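Long-range contacts in MutT/NUDIX family protein (Bacillus thuringiensis str. Al Hakam, PDB 3ID9), which probably hydrolyses a nucleoside diphosphate-linked compound, as members of the Nudix hydrolase family do, although its own substrate is not established: residues B[23-28]-B[52-57]; B[38-43]-B[121-126]; B[76-81]-B[101-106]; B[83-88]-B[96-101]. One frame throughout, in Å; residues are numbered along the deposited sequence.

Overall arrangement
All four contacts belong to one mixed, curled sheet of the Nudix domain. Contacts 1 and 4 have centres about 10 Å apart and meet where strand 23-32 runs parallel to strand 95-104, and where Thr27 OG1 probably hydrogen-bonds to His97 NE2. Contacts 3 and 4 are two ends of the same hairpin, strands 77-88 and 95-104; they share Leu101, and both reach the second subunit. Contact 2, about 21 Å from contact 4 between centres, joins strand 124-128 to strand 35-40. Along the chain, contacts 1 and 2 cross, while contact 4 nests within contact 3 and both within contact 2, so the pairing of strands 35-40 and 124-128 closes a loop that contains the whole hairpin.

Contact 1 (B[23-28]-B[52-57]); sequences QVRVTG and GGRVEN
Val24 and Val26 bind through their backbones to Val55 and Gly53, an antiparallel pairing that ties strand 23-28 to the start of the Nudix box, the family's loop-helix-loop motif. Val55 N gives its hydrogen to Val24 O at 2.7 Å, nearly straight (165° at the hydrogen). Val26 and Gly53 exchange two bonds: Val26 N to Gly53 O spans 3.1 Å, and Gly53 N to Val26 O 3.0 Å. Where the ladder opens, a water replaces the next direct bond, accepting from Val24 N at 2.9 Å and donating to Val55 O at 2.8 Å. The intervening Arg25 turns its backbone polar groups to Leu96 and Ile98 of strand 95-104, where Thr27 OG1 is hydrogen-bonded to His97 NE2. Two groups of segment 52-57 look to helix 61-72, Gly52 N to the carboxylate of Glu72 and Arg54 O to Arg67 NH2, which fastens this strand end to the helix of the box.

Val55 supplies the apolar link to the helix side. Its CG2, anti to the carbonyl carbon, touches Val24 CG1 at 3.8 Å and Val26 CG1 at 3.7 Å, and Leu61 and Ala64 of the helix lie against the same side chain. The bent Arg54 chain lays CG over one face of the Arg25 guanidinium, toward its rim, while Gln23 NE2 rests 3.6 Å from that same Arg54 CG.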
loop_
_atom_site.group_PDB
_atom_site.type_symbol
_atom_site.label_atom_id
_atom_site.label_comp_id
_atom_site.label_asym_id
_atom_site.label_seq_id
_atom_site.Cartn_x
_atom_site.Cartn_y
_atom_site.Cartn_z
ATOM N N GLN B 23 -3.824 -13.262 5.296
ATOM C CA GLN B 23 -2.429 -13.412 5.686
ATOM C C GLN B 23 -1.685 -12.253 5.047
ATOM O O GLN B 23 -1.752 -12.060 3.833
ATOM C CB GLN B 23 -1.850 -14.731 5.180
ATOM C CG GLN B 23 -0.344 -14.835 5.389
ATOM C CD GLN B 23 0.249 -16.135 4.858
ATOM O OE1 GLN B 23 0.145 -16.447 3.665
ATOM N NE2 GLN B 23 0.878 -16.899 5.748
ATOM N N VAL B 24 -0.991 -11.470 5.863
ATOM C CA VAL B 24 -0.249 -10.328 5.350
ATOM C C VAL B 24 1.260 -10.517 5.458
ATOM O O VAL B 24 1.781 -10.908 6.503
ATOM C CB VAL B 24 -0.636 -9.043 6.092
ATOM C CG1 VAL B 24 -0.009 -7.843 5.406
ATOM C CG2 VAL B 24 -2.147 -8.906 6.139
ATOM N N ARG B 25 1.958 -10.234 4.365
ATOM C CA ARG B 25 3.407 -10.362 4.322
ATOM C C ARG B 25 4.096 -9.080 3.911
ATOM O O ARG B 25 3.671 -8.404 2.971
ATOM C CB ARG B 25 3.812 -11.484 3.365
ATOM C CG ARG B 25 3.567 -12.848 3.959
ATOM C CD ARG B 25 3.851 -13.997 3.015
ATOM N NE ARG B 25 3.724 -15.236 3.770
ATOM C CZ ARG B 25 4.609 -15.639 4.680
ATOM N NH1 ARG B 25 5.692 -14.907 4.928
ATOM N NH2 ARG B 25 4.390 -16.753 5.370
ATOM N N VAL B 26 5.158 -8.749 4.638
ATOM C CA VAL B 26 5.947 -7.560 4.360
ATOM C C VAL B 26 7.316 -7.981 3.850
ATOM O O VAL B 26 7.830 -9.032 4.224
ATOM C CB VAL B 26 6.142 -6.692 5.624
ATOM C CG1 VAL B 26 4.831 -6.055 6.016
ATOM C CG2 VAL B 26 6.675 -7.546 6.771
ATOM N N THR B 27 7.894 -7.160 2.984
ATOM C CA THR B 27 9.212 -7.435 2.425
ATOM C C THR B 27 9.991 -6.141 2.488
ATOM O O THR B 27 9.445 -5.070 2.210
ATOM C CB THR B 27 9.120 -7.908 0.957
ATOM O OG1 THR B 27 8.623 -9.248 0.927
ATOM C CG2 THR B 27 10.481 -7.852 0.280
ATOM N N GLY B 28 11.262 -6.242 2.866
ATOM C CA GLY B 28 12.079 -5.055 2.971
ATOM C C GLY B 28 13.096 -4.908 1.859
ATOM O O GLY B 28 13.714 -5.878 1.423
ATOM N N GLY B 52 11.960 -10.470 4.972
ATOM C CA GLY B 52 10.539 -10.256 5.142
ATOM C C GLY B 52 9.898 -11.379 5.928
ATOM O O GLY B 52 10.584 -12.270 6.416
ATOM N N GLY B 53 8.579 -11.335 6.056
ATOM C CA GLY B 53 7.881 -12.369 6.785
ATOM C C GLY B 53 6.421 -12.043 7.040
ATOM O O GLY B 53 5.898 -11.012 6.608
ATOM N N ARG B 54 5.768 -12.940 7.764
ATOM C CA ARG B 54 4.363 -12.799 8.103
ATOM C C ARG B 54 4.121 -11.703 9.140
ATOM O O ARG B 54 4.874 -11.555 10.102
ATOM C CB ARG B 54 3.836 -14.125 8.656
ATOM C CG ARG B 54 2.614 -14.674 7.949
ATOM C CD ARG B 54 1.567 -15.120 8.961
ATOM N NE ARG B 54 2.182 -15.708 10.147
ATOM C CZ ARG B 54 1.625 -15.698 11.357
ATOM N NH1 ARG B 54 0.435 -15.133 11.536
ATOM N NH2 ARG B 54 2.266 -16.232 12.394
ATOM N N VAL B 55 3.069 -10.926 8.932
ATOM C CA VAL B 55 2.704 -9.892 9.885
ATOM C C VAL B 55 1.916 -10.646 10.962
ATOM O O VAL B 55 0.877 -11.231 10.676
ATOM C CB VAL B 55 1.828 -8.818 9.218
ATOM C CG1 VAL B 55 1.323 -7.819 10.254
ATOM C CG2 VAL B 55 2.637 -8.108 8.144
ATOM N N GLU B 56 2.432 -10.662 12.186
ATOM C CA GLU B 56 1.775 -11.378 13.277
ATOM C C GLU B 56 0.593 -10.620 13.881
ATOM O O GLU B 56 0.586 -9.388 13.951
ATOM C CB GLU B 56 2.799 -11.724 14.362
ATOM C CG GLU B 56 4.015 -12.447 13.805
ATOM C CD GLU B 56 5.001 -12.891 14.871
ATOM O OE1 GLU B 56 5.309 -12.088 15.782
ATOM O OE2 GLU B 56 5.480 -14.044 14.786
ATOM N N ASN B 57 -0.405 -11.377 14.319
ATOM C CA ASN B 57 -1.616 -10.805 14.894
ATOM C C ASN B 57 -1.375 -9.653 15.868
ATOM O O ASN B 57 -0.613 -9.775 16.831
ATOM C CB ASN B 57 -2.435 -11.906 15.572
ATOM C CG ASN B 57 -3.802 -11.425 16.010
ATOM O OD1 ASN B 57 -3.931 -10.701 17.002
ATOM N ND2 ASN B 57 -4.836 -11.817 15.263
HETATM O O HOH W 1 -0.855 -12.114 8.700
#

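Contact 2 (B[38-43]-B[121-126]); sequences LVKQKV and IHDVQM
Lys40 and Asp123 meet through their first side-chain carbons, CB to CB at 3.5 Å, and part beyond that point. The Lys40 CG is anti to the backbone N (chi1 -169°), and later bends in the chain carry the ammonium away, so that NZ ends 5.7 Å from Asp123 OD2, where any attraction would probably be weak. Backbone bonds do the holding. Leu38 N points almost straight at Gln125 O, 2.7 Å away with 177° at the hydrogen, and Gln125 N returns a bond to Leu38 O at 3.0 Å. A weak third bond, 3.4 Å from Lys40 N to Asp123 O, marks where the strands begin to part.

The pairing is antiparallel, and it adds strand 124-128 to the flank of strand 35-40 in the Nudix sheet. On its other edge strand 35-40 is bonded to strand 48-54, Val39 with Ser49. One face of the ladder carries Val39 and Val124, whose CG2 atoms are only loosely apposed at 4.5 Å; Thr73 of the Nudix box touches Val39 there. Across the opposite face Trp48 packs on Leu38, Lys40 and Gln125, and Tyr135 also touches Leu38 and Gln125.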
loop_
_atom_site.group_PDB
_atom_site.type_symbol
_atom_site.label_atom_id
_atom_site.label_comp_id
_atom_site.label_asym_id
_atom_site.label_seq_id
_atom_site.Cartn_x
_atom_site.Cartn_y
_atom_site.Cartn_z
ATOM N N LEU B 38 20.423 -8.586 0.854
ATOM C CA LEU B 38 19.832 -9.909 0.737
ATOM C C LEU B 38 20.193 -10.682 1.987
ATOM O O LEU B 38 21.226 -10.457 2.602
ATOM C CB LEU B 38 20.315 -10.671 -0.496
ATOM C CG LEU B 38 19.951 -10.063 -1.853
ATOM C CD1 LEU B 38 20.285 -11.076 -2.958
ATOM C CD2 LEU B 38 18.459 -9.677 -1.877
ATOM N N VAL B 39 19.310 -11.594 2.348
ATOM C CA VAL B 39 19.439 -12.420 3.521
ATOM C C VAL B 39 19.442 -13.873 3.062
ATOM O O VAL B 39 18.923 -14.196 1.990
ATOM C CB VAL B 39 18.242 -12.119 4.467
ATOM C CG1 VAL B 39 17.865 -13.329 5.277
ATOM C CG2 VAL B 39 18.604 -10.967 5.384
ATOM N N LYS B 40 20.041 -14.753 3.855
ATOM C CA LYS B 40 20.074 -16.158 3.479
ATOM C C LYS B 40 18.964 -16.875 4.236
ATOM O O LYS B 40 18.871 -16.766 5.460
ATOM C CB LYS B 40 21.430 -16.770 3.822
ATOM C CG LYS B 40 21.663 -18.140 3.233
ATOM C CD LYS B 40 22.145 -18.059 1.793
ATOM C CE LYS B 40 23.581 -18.589 1.656
ATOM N NZ LYS B 40 23.722 -20.016 2.084
ATOM N N GLN B 41 18.119 -17.592 3.493
ATOM C CA GLN B 41 16.995 -18.337 4.065
ATOM C C GLN B 41 17.443 -19.553 4.866
ATOM O O GLN B 41 18.280 -20.338 4.409
ATOM C CB GLN B 41 16.043 -18.806 2.959
ATOM C CG GLN B 41 15.344 -17.691 2.195
ATOM C CD GLN B 41 14.429 -18.226 1.099
ATOM O OE1 GLN B 41 14.885 -18.884 0.157
ATOM N NE2 GLN B 41 13.130 -17.952 1.220
ATOM N N LYS B 42 16.877 -19.710 6.058
ATOM C CA LYS B 42 17.212 -20.840 6.918
ATOM C C LYS B 42 16.302 -22.014 6.576
ATOM O O LYS B 42 16.118 -22.928 7.380
ATOM C CB LYS B 42 17.040 -20.452 8.388
ATOM C CG LYS B 42 17.838 -19.223 8.795
ATOM C CD LYS B 42 17.630 -18.863 10.262
ATOM C CE LYS B 42 18.188 -19.934 11.189
ATOM N NZ LYS B 42 18.030 -19.563 12.625
ATOM N N VAL B 43 15.738 -21.978 5.371
ATOM C CA VAL B 43 14.833 -23.023 4.900
ATOM C C VAL B 43 15.137 -23.401 3.449
ATOM O O VAL B 43 16.097 -22.904 2.858
ATOM C CB VAL B 43 13.357 -22.560 4.988
ATOM C CG1 VAL B 43 12.970 -22.323 6.444
ATOM C CG2 VAL B 43 13.161 -21.284 4.174
ATOM N N ILE B 121 24.769 -14.292 14.797
ATOM C CA ILE B 121 25.344 -13.648 13.623
ATOM C C ILE B 121 24.444 -13.905 12.420
ATOM O O ILE B 121 24.075 -15.042 12.132
ATOM C CB ILE B 121 26.768 -14.176 13.354
ATOM C CG1 ILE B 121 27.634 -13.956 14.603
ATOM C CG2 ILE B 121 27.385 -13.451 12.161
ATOM C CD1 ILE B 121 28.993 -14.628 14.546
ATOM N N HIS B 122 24.096 -12.842 11.715
ATOM C CA HIS B 122 23.208 -12.953 10.572
ATOM C C HIS B 122 23.911 -13.143 9.239
ATOM O O HIS B 122 25.021 -12.656 9.038
ATOM C CB HIS B 122 22.341 -11.702 10.499
ATOM C CG HIS B 122 21.642 -11.391 11.784
ATOM N ND1 HIS B 122 20.598 -12.146 12.257
ATOM C CD2 HIS B 122 21.865 -10.420 12.700
ATOM C CE1 HIS B 122 20.197 -11.653 13.420
ATOM N NE2 HIS B 122 20.948 -10.610 13.709
ATOM N N ASP B 123 23.248 -13.859 8.337
ATOM C CA ASP B 123 23.766 -14.085 6.999
ATOM C C ASP B 123 23.247 -12.934 6.151
ATOM O O ASP B 123 22.072 -12.892 5.795
ATOM C CB ASP B 123 23.268 -15.421 6.450
ATOM C CG ASP B 123 23.820 -16.606 7.220
ATOM O OD1 ASP B 123 24.928 -16.488 7.787
ATOM O OD2 ASP B 123 23.158 -17.662 7.249
ATOM N N VAL B 124 24.132 -11.998 5.832
ATOM C CA VAL B 124 23.760 -10.814 5.069
ATOM C C VAL B 124 24.737 -10.486 3.952
ATOM O O VAL B 124 25.952 -10.662 4.085
ATOM C CB VAL B 124 23.664 -9.595 6.010
ATOM C CG1 VAL B 124 23.347 -8.332 5.228
ATOM C CG2 VAL B 124 22.612 -9.858 7.065
ATOM N N GLN B 125 24.197 -9.985 2.851
ATOM C CA GLN B 125 25.016 -9.618 1.717
ATOM C C GLN B 125 24.380 -8.446 0.970
ATOM O O GLN B 125 23.165 -8.394 0.785
ATOM C CB GLN B 125 25.159 -10.822 0.790
ATOM C CG GLN B 125 26.058 -10.571 -0.386
ATOM C CD GLN B 125 26.051 -11.706 -1.397
ATOM O OE1 GLN B 125 26.720 -11.618 -2.420
ATOM N NE2 GLN B 125 25.296 -12.769 -1.120
HETATM N N MSE B 126 25.205 -7.495 0.554
HETATM C CA MSE B 126 24.725 -6.342 -0.190
HETATM C C MSE B 126 25.037 -6.611 -1.657
HETATM O O MSE B 126 26.184 -6.546 -2.072
HETATM C CB MSE B 126 25.435 -5.068 0.278
HETATM C CG MSE B 126 25.124 -4.648 1.710
HETATM SE SE MSE B 126 23.228 -4.277 2.074
HETATM C CE MSE B 126 22.965 -2.777 0.875
#

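Contact 3 (B[76-81]-B[101-106]); sequences EVKIKK and LLERIE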
loop_
_atom_site.group_PDB
_atom_site.type_symbol
_atom_site.label_atom_id
_atom_site.label_comp_id
_atom_site.label_asym_id
_atom_site.label_seq_id
_atom_site.Cartn_x
_atom_site.Cartn_y
_atom_site.Cartn_z
ATOM N N GLU B 76 18.634 -1.758 12.572
ATOM C CA GLU B 76 17.520 -0.914 12.995
ATOM C C GLU B 76 17.122 -0.123 11.756
ATOM O O GLU B 76 17.958 0.527 11.128
ATOM C CB GLU B 76 17.941 0.042 14.115
ATOM C CG GLU B 76 18.032 -0.617 15.479
ATOM C CD GLU B 76 16.721 -1.274 15.890
ATOM O OE1 GLU B 76 15.680 -0.579 15.911
ATOM O OE2 GLU B 76 16.729 -2.486 16.193
ATOM N N VAL B 77 15.849 -0.181 11.393
ATOM C CA VAL B 77 15.400 0.521 10.201
ATOM C C VAL B 77 14.126 1.318 10.390
ATOM O O VAL B 77 13.425 1.179 11.391
ATOM C CB VAL B 77 15.150 -0.474 9.050
ATOM C CG1 VAL B 77 16.402 -1.304 8.794
ATOM C CG2 VAL B 77 13.967 -1.381 9.396
ATOM N N LYS B 78 13.840 2.165 9.410
ATOM C CA LYS B 78 12.614 2.941 9.412
ATOM C C LYS B 78 12.080 2.893 7.985
ATOM O O LYS B 78 12.844 2.755 7.023
ATOM C CB LYS B 78 12.860 4.386 9.850
ATOM C CG LYS B 78 13.456 5.292 8.802
ATOM C CD LYS B 78 13.621 6.701 9.371
ATOM C CE LYS B 78 14.324 7.631 8.385
ATOM N NZ LYS B 78 14.533 8.991 8.958
ATOM N N ILE B 79 10.764 2.976 7.853
ATOM C CA ILE B 79 10.125 2.938 6.551
ATOM C C ILE B 79 10.243 4.265 5.803
ATOM O O ILE B 79 10.072 5.331 6.384
ATOM C CB ILE B 79 8.634 2.554 6.707
ATOM C CG1 ILE B 79 8.548 1.102 7.182
ATOM C CG2 ILE B 79 7.884 2.762 5.393
ATOM C CD1 ILE B 79 7.161 0.542 7.219
ATOM N N LYS B 80 10.559 4.192 4.517
ATOM C CA LYS B 80 10.668 5.387 3.690
ATOM C C LYS B 80 9.345 5.523 2.960
ATOM O O LYS B 80 8.669 6.542 3.051
ATOM C CB LYS B 80 11.789 5.252 2.656
ATOM C CG LYS B 80 13.192 5.365 3.213
ATOM C CD LYS B 80 13.899 6.609 2.679
ATOM C CE LYS B 80 14.195 6.505 1.182
ATOM N NZ LYS B 80 15.182 5.431 0.869
ATOM N N LYS B 81 8.985 4.476 2.230
ATOM C CA LYS B 81 7.745 4.469 1.482
ATOM C C LYS B 81 7.264 3.077 1.107
ATOM O O LYS B 81 8.029 2.111 1.094
ATOM C CB LYS B 81 7.880 5.313 0.211
ATOM C CG LYS B 81 7.496 6.768 0.397
ATOM C CD LYS B 81 7.486 7.496 -0.931
ATOM C CE LYS B 81 6.864 8.880 -0.800
ATOM N NZ LYS B 81 6.524 9.455 -2.143
ATOM N N LEU B 101 10.345 0.261 1.069
ATOM C CA LEU B 101 11.679 0.772 0.788
ATOM C C LEU B 101 12.130 1.170 2.185
ATOM O O LEU B 101 11.503 2.016 2.823
ATOM C CB LEU B 101 11.643 2.011 -0.106
ATOM C CG LEU B 101 11.511 1.718 -1.599
ATOM C CD1 LEU B 101 11.475 3.027 -2.382
ATOM C CD2 LEU B 101 12.682 0.858 -2.040
ATOM N N LEU B 102 13.196 0.541 2.669
ATOM C CA LEU B 102 13.699 0.812 4.006
ATOM C C LEU B 102 14.938 1.694 4.025
ATOM O O LEU B 102 15.637 1.835 3.023
ATOM C CB LEU B 102 14.014 -0.506 4.710
ATOM C CG LEU B 102 12.827 -1.441 4.917
ATOM C CD1 LEU B 102 13.304 -2.799 5.434
ATOM C CD2 LEU B 102 11.855 -0.797 5.897
ATOM N N GLU B 103 15.189 2.289 5.185
ATOM C CA GLU B 103 16.353 3.136 5.401
ATOM C C GLU B 103 16.941 2.797 6.774
ATOM O O GLU B 103 16.206 2.594 7.744
ATOM C CB GLU B 103 15.946 4.603 5.348
ATOM C CG GLU B 103 17.074 5.579 5.560
ATOM C CD GLU B 103 16.665 6.999 5.216
ATOM O OE1 GLU B 103 16.454 7.279 4.011
ATOM O OE2 GLU B 103 16.548 7.828 6.147
ATOM N N ARG B 104 18.267 2.718 6.852
ATOM C CA ARG B 104 18.941 2.404 8.113
ATOM C C ARG B 104 18.920 3.593 9.071
ATOM O O ARG B 104 19.005 4.745 8.645
ATOM C CB ARG B 104 20.400 2.011 7.859
ATOM C CG ARG B 104 20.729 0.569 8.204
ATOM C CD ARG B 104 22.200 0.397 8.548
ATOM N NE ARG B 104 23.068 0.920 7.504
ATOM C CZ ARG B 104 24.381 1.086 7.633
ATOM N NH1 ARG B 104 24.984 0.766 8.774
ATOM N NH2 ARG B 104 25.090 1.580 6.622
ATOM N N ILE B 105 18.803 3.307 10.363
ATOM C CA ILE B 105 18.809 4.356 11.380
ATOM C C ILE B 105 19.702 3.919 12.539
ATOM O O ILE B 105 20.669 3.180 12.340
ATOM C CB ILE B 105 17.389 4.649 11.916
ATOM C CG1 ILE B 105 16.777 3.381 12.510
ATOM C CG2 ILE B 105 16.517 5.198 10.801
ATOM C CD1 ILE B 105 15.426 3.600 13.161
ATOM N N GLU B 106 19.376 4.375 13.747
ATOM C CA GLU B 106 20.146 4.029 14.942
ATOM C C GLU B 106 19.278 3.278 15.948
ATOM O O GLU B 106 19.380 3.492 17.157
ATOM C CB GLU B 106 20.716 5.296 15.595
ATOM C CG GLU B 106 21.666 6.085 14.702
ATOM C CD GLU B 106 22.760 5.213 14.117
ATOM O OE1 GLU B 106 23.472 4.548 14.904
ATOM O OE2 GLU B 106 22.907 5.189 12.872
HETATM O O HOH W 2 20.909 -0.159 12.744
#
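The carboxylate of Glu103 is the flat group on which Lys78 and Lys80 converge, one lysine to each oxygen. Lys78 lies side by side with Glu103 and brings NZ to 3.6 Å from OE2, while Lys80 comes across it at about a right angle, with NZ 3.9 Å from OE1. Both salt bridges are long, and the two positive groups would be expected to stabilise the ionised acid. A chi1 of 180° sets Glu103 CG anti to the backbone N, and the chain stays extended beyond it, bringing the carboxylate between the lysines. In the Arg104 guanidinium, NE forms a salt bridge with Glu32.

These side chains project from the part of the hairpin of strands 77-88 and 95-104 far from its turn. Lys78 and Glu103 form a hydrogen-bonded antiparallel pair, Lys78 N to Glu103 O at 2.9 Å and Glu103 N to Lys78 O at 3.0 Å; Ile105 N extends the ladder to Glu76 O. Ile105 CG2 packs obliquely against Lys78 CG and CD. The register then slips by one residue: Lys80 N donates to Leu101 O at 2.9 Å, yet Leu101 N goes to Lys81 O at 3.0 Å. Lys80 and Lys81 thus both face Leu101, a classic beta bulge.

On the sheet face carrying Ile79 and Leu102, Leu102 CD2 meets Ile79 CG1 at 4.0 Å and Val77 CG2 at 4.1 Å. Met65 and Met69 of helix 61-72, the Nudix-box helix, cover Leu102. Lys81 NZ bonds to backbone oxygens of Ala150 and Ala152 of the second subunit.

Contact 4 (B[83-88]-B[96-101]); sequences LYVCDK and LHITFL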
loop_
_atom_site.group_PDB
_atom_site.type_symbol
_atom_site.label_atom_id
_atom_site.label_comp_id
_atom_site.label_asym_id
_atom_site.label_seq_id
_atom_site.Cartn_x
_atom_site.Cartn_y
_atom_site.Cartn_z
ATOM N N LEU B 83 6.400 0.598 -1.430
ATOM C CA LEU B 83 6.821 0.465 -2.810
ATOM C C LEU B 83 5.864 -0.311 -3.699
ATOM O O LEU B 83 5.584 0.085 -4.835
ATOM C CB LEU B 83 8.194 -0.212 -2.878
ATOM C CG LEU B 83 8.643 -0.537 -4.307
ATOM C CD1 LEU B 83 8.990 0.762 -5.025
ATOM C CD2 LEU B 83 9.842 -1.473 -4.288
ATOM N N TYR B 84 5.354 -1.417 -3.179
ATOM C CA TYR B 84 4.516 -2.266 -3.987
ATOM C C TYR B 84 3.559 -3.075 -3.132
ATOM O O TYR B 84 3.934 -3.599 -2.080
ATOM C CB TYR B 84 5.431 -3.198 -4.784
ATOM C CG TYR B 84 4.765 -4.040 -5.831
ATOM C CD1 TYR B 84 4.457 -3.515 -7.085
ATOM C CD2 TYR B 84 4.477 -5.381 -5.589
ATOM C CE1 TYR B 84 3.883 -4.310 -8.079
ATOM C CE2 TYR B 84 3.905 -6.184 -6.569
ATOM C CZ TYR B 84 3.614 -5.645 -7.812
ATOM O OH TYR B 84 3.073 -6.455 -8.788
ATOM N N VAL B 85 2.318 -3.165 -3.591
ATOM C CA VAL B 85 1.296 -3.920 -2.896
ATOM C C VAL B 85 0.756 -4.932 -3.891
ATOM O O VAL B 85 0.357 -4.589 -5.005
ATOM C CB VAL B 85 0.155 -3.005 -2.380
ATOM C CG1 VAL B 85 -0.963 -3.851 -1.800
ATOM C CG2 VAL B 85 0.691 -2.059 -1.309
ATOM N N CYS B 86 0.784 -6.192 -3.486
ATOM C CA CYS B 86 0.314 -7.272 -4.332
ATOM C C CYS B 86 -0.727 -8.063 -3.553
ATOM O O CYS B 86 -0.459 -8.522 -2.442
ATOM C CB CYS B 86 1.496 -8.175 -4.716
ATOM S SG CYS B 86 1.037 -9.677 -5.624
ATOM N N ASP B 87 -1.926 -8.198 -4.107
ATOM C CA ASP B 87 -2.928 -8.964 -3.398
ATOM C C ASP B 87 -3.521 -10.079 -4.236
ATOM O O ASP B 87 -3.753 -9.926 -5.435
ATOM C CB ASP B 87 -4.011 -8.047 -2.784
ATOM C CG ASP B 87 -5.012 -7.518 -3.796
ATOM O OD1 ASP B 87 -4.612 -6.929 -4.822
ATOM O OD2 ASP B 87 -6.222 -7.681 -3.536
ATOM N N LYS B 88 -3.692 -11.223 -3.581
ATOM C CA LYS B 88 -4.239 -12.434 -4.182
ATOM C C LYS B 88 -5.423 -12.877 -3.349
ATOM O O LYS B 88 -5.282 -13.720 -2.463
ATOM C CB LYS B 88 -3.205 -13.564 -4.183
ATOM C CG LYS B 88 -2.083 -13.436 -5.200
ATOM C CD LYS B 88 -1.215 -14.679 -5.134
ATOM C CE LYS B 88 -0.094 -14.664 -6.151
ATOM N NZ LYS B 88 0.709 -15.924 -6.028
ATOM N N LEU B 96 -2.113 -10.649 1.065
ATOM C CA LEU B 96 -1.756 -9.273 0.793
ATOM C C LEU B 96 -0.244 -9.198 1.044
ATOM O O LEU B 96 0.235 -9.537 2.127
ATOM C CB LEU B 96 -2.521 -8.339 1.728
ATOM C CG LEU B 96 -2.369 -6.848 1.435
ATOM C CD1 LEU B 96 -2.838 -6.550 0.020
ATOM C CD2 LEU B 96 -3.171 -6.051 2.441
ATOM N N HIS B 97 0.508 -8.790 0.030
ATOM C CA HIS B 97 1.961 -8.697 0.146
ATOM C C HIS B 97 2.457 -7.259 -0.035
ATOM O O HIS B 97 2.358 -6.696 -1.125
ATOM C CB HIS B 97 2.620 -9.607 -0.900
ATOM C CG HIS B 97 4.108 -9.714 -0.759
ATOM N ND1 HIS B 97 4.913 -10.271 -1.733
ATOM C CD2 HIS B 97 4.939 -9.345 0.248
ATOM C CE1 HIS B 97 6.171 -10.239 -1.333
ATOM N NE2 HIS B 97 6.214 -9.682 -0.133
ATOM N N ILE B 98 2.994 -6.672 1.030
ATOM C CA ILE B 98 3.508 -5.305 0.970
ATOM C C ILE B 98 5.045 -5.238 0.964
ATOM O O ILE B 98 5.706 -5.888 1.773
ATOM C CB ILE B 98 3.009 -4.445 2.173
ATOM C CG1 ILE B 98 1.489 -4.263 2.128
ATOM C CG2 ILE B 98 3.663 -3.076 2.136
ATOM C CD1 ILE B 98 0.712 -5.397 2.731
ATOM N N THR B 99 5.597 -4.438 0.052
ATOM C CA THR B 99 7.040 -4.252 -0.055
ATOM C C THR B 99 7.412 -2.829 0.351
ATOM O O THR B 99 6.907 -1.859 -0.222
ATOM C CB THR B 99 7.548 -4.497 -1.497
ATOM O OG1 THR B 99 7.521 -5.899 -1.784
ATOM C CG2 THR B 99 8.976 -3.992 -1.658
ATOM N N PHE B 100 8.305 -2.709 1.332
ATOM C CA PHE B 100 8.742 -1.403 1.832
ATOM C C PHE B 100 10.161 -1.004 1.437
ATOM O O PHE B 100 11.070 -1.828 1.471
ATOM C CB PHE B 100 8.708 -1.370 3.365
ATOM C CG PHE B 100 7.338 -1.332 3.958
ATOM C CD1 PHE B 100 6.891 -2.376 4.761
ATOM C CD2 PHE B 100 6.506 -0.233 3.753
ATOM C CE1 PHE B 100 5.638 -2.324 5.357
ATOM C CE2 PHE B 100 5.250 -0.168 4.341
ATOM C CZ PHE B 100 4.811 -1.213 5.145
ATOM N N LEU B 101 10.345 0.261 1.069
ATOM C CA LEU B 101 11.679 0.772 0.788
ATOM C C LEU B 101 12.130 1.170 2.185
ATOM O O LEU B 101 11.503 2.016 2.823
ATOM C CB LEU B 101 11.643 2.011 -0.106
ATOM C CG LEU B 101 11.511 1.718 -1.599
ATOM C CD1 LEU B 101 11.475 3.027 -2.382
ATOM C CD2 LEU B 101 12.682 0.858 -2.040
HETATM O O HOH W 3 4.773 -6.460 -2.598
#
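Tyr84 and Thr99 pair in the half nearer the turn of an antiparallel beta hairpin, strands 77-88 and 95-104, in a buried section of the Nudix sheet. Thr99 N donates to Tyr84 O at 2.8 Å, and a second hydrogen-bonded pair, Cys86 with His97, follows two residues on. The Thr99 carbonyl accepts twice: Leu83 N lies 2.8 Å from Thr99 O, and Tyr84 N reaches the same oxygen weakly at 3.4 Å. Leu83 and Tyr84 thus share one partner, making a classic beta bulge midway along strand 77-88. Leu83 CD2 lies beside Thr99 CG2 at 3.7 Å, and Leu83 CB meets Leu101 CG.

A water bridges the polar face. It donates to Tyr84 O at 3.0 Å and to His97 O at 2.8 Å, and lies 2.9 Å from Thr99 OG1. The same water sits over one face of the His97 imidazole, toward its rim, and at the edge of the Tyr84 ring, in its plane. Beyond it, His97 NE2 bonds to Thr27 OG1 of the adjoining strand, and Tyr84 OH to Gln156.

Val85, Leu96 and Ile98 make the apolar face: Val85 CG1 touches Leu96 CD1 at 3.8 Å, and Val85 CG2 runs beside Ile98 CG1. Leu96 CD1 also rests on Asp87 CB. Asp87 OD1 bonds to Tyr155 OH of the same chain and OD2 to Leu61 N of the second subunit. Phe100, with Ile98 CG2 over one ring face, makes an edge-to-face contact with the second subunit's own Tyr155.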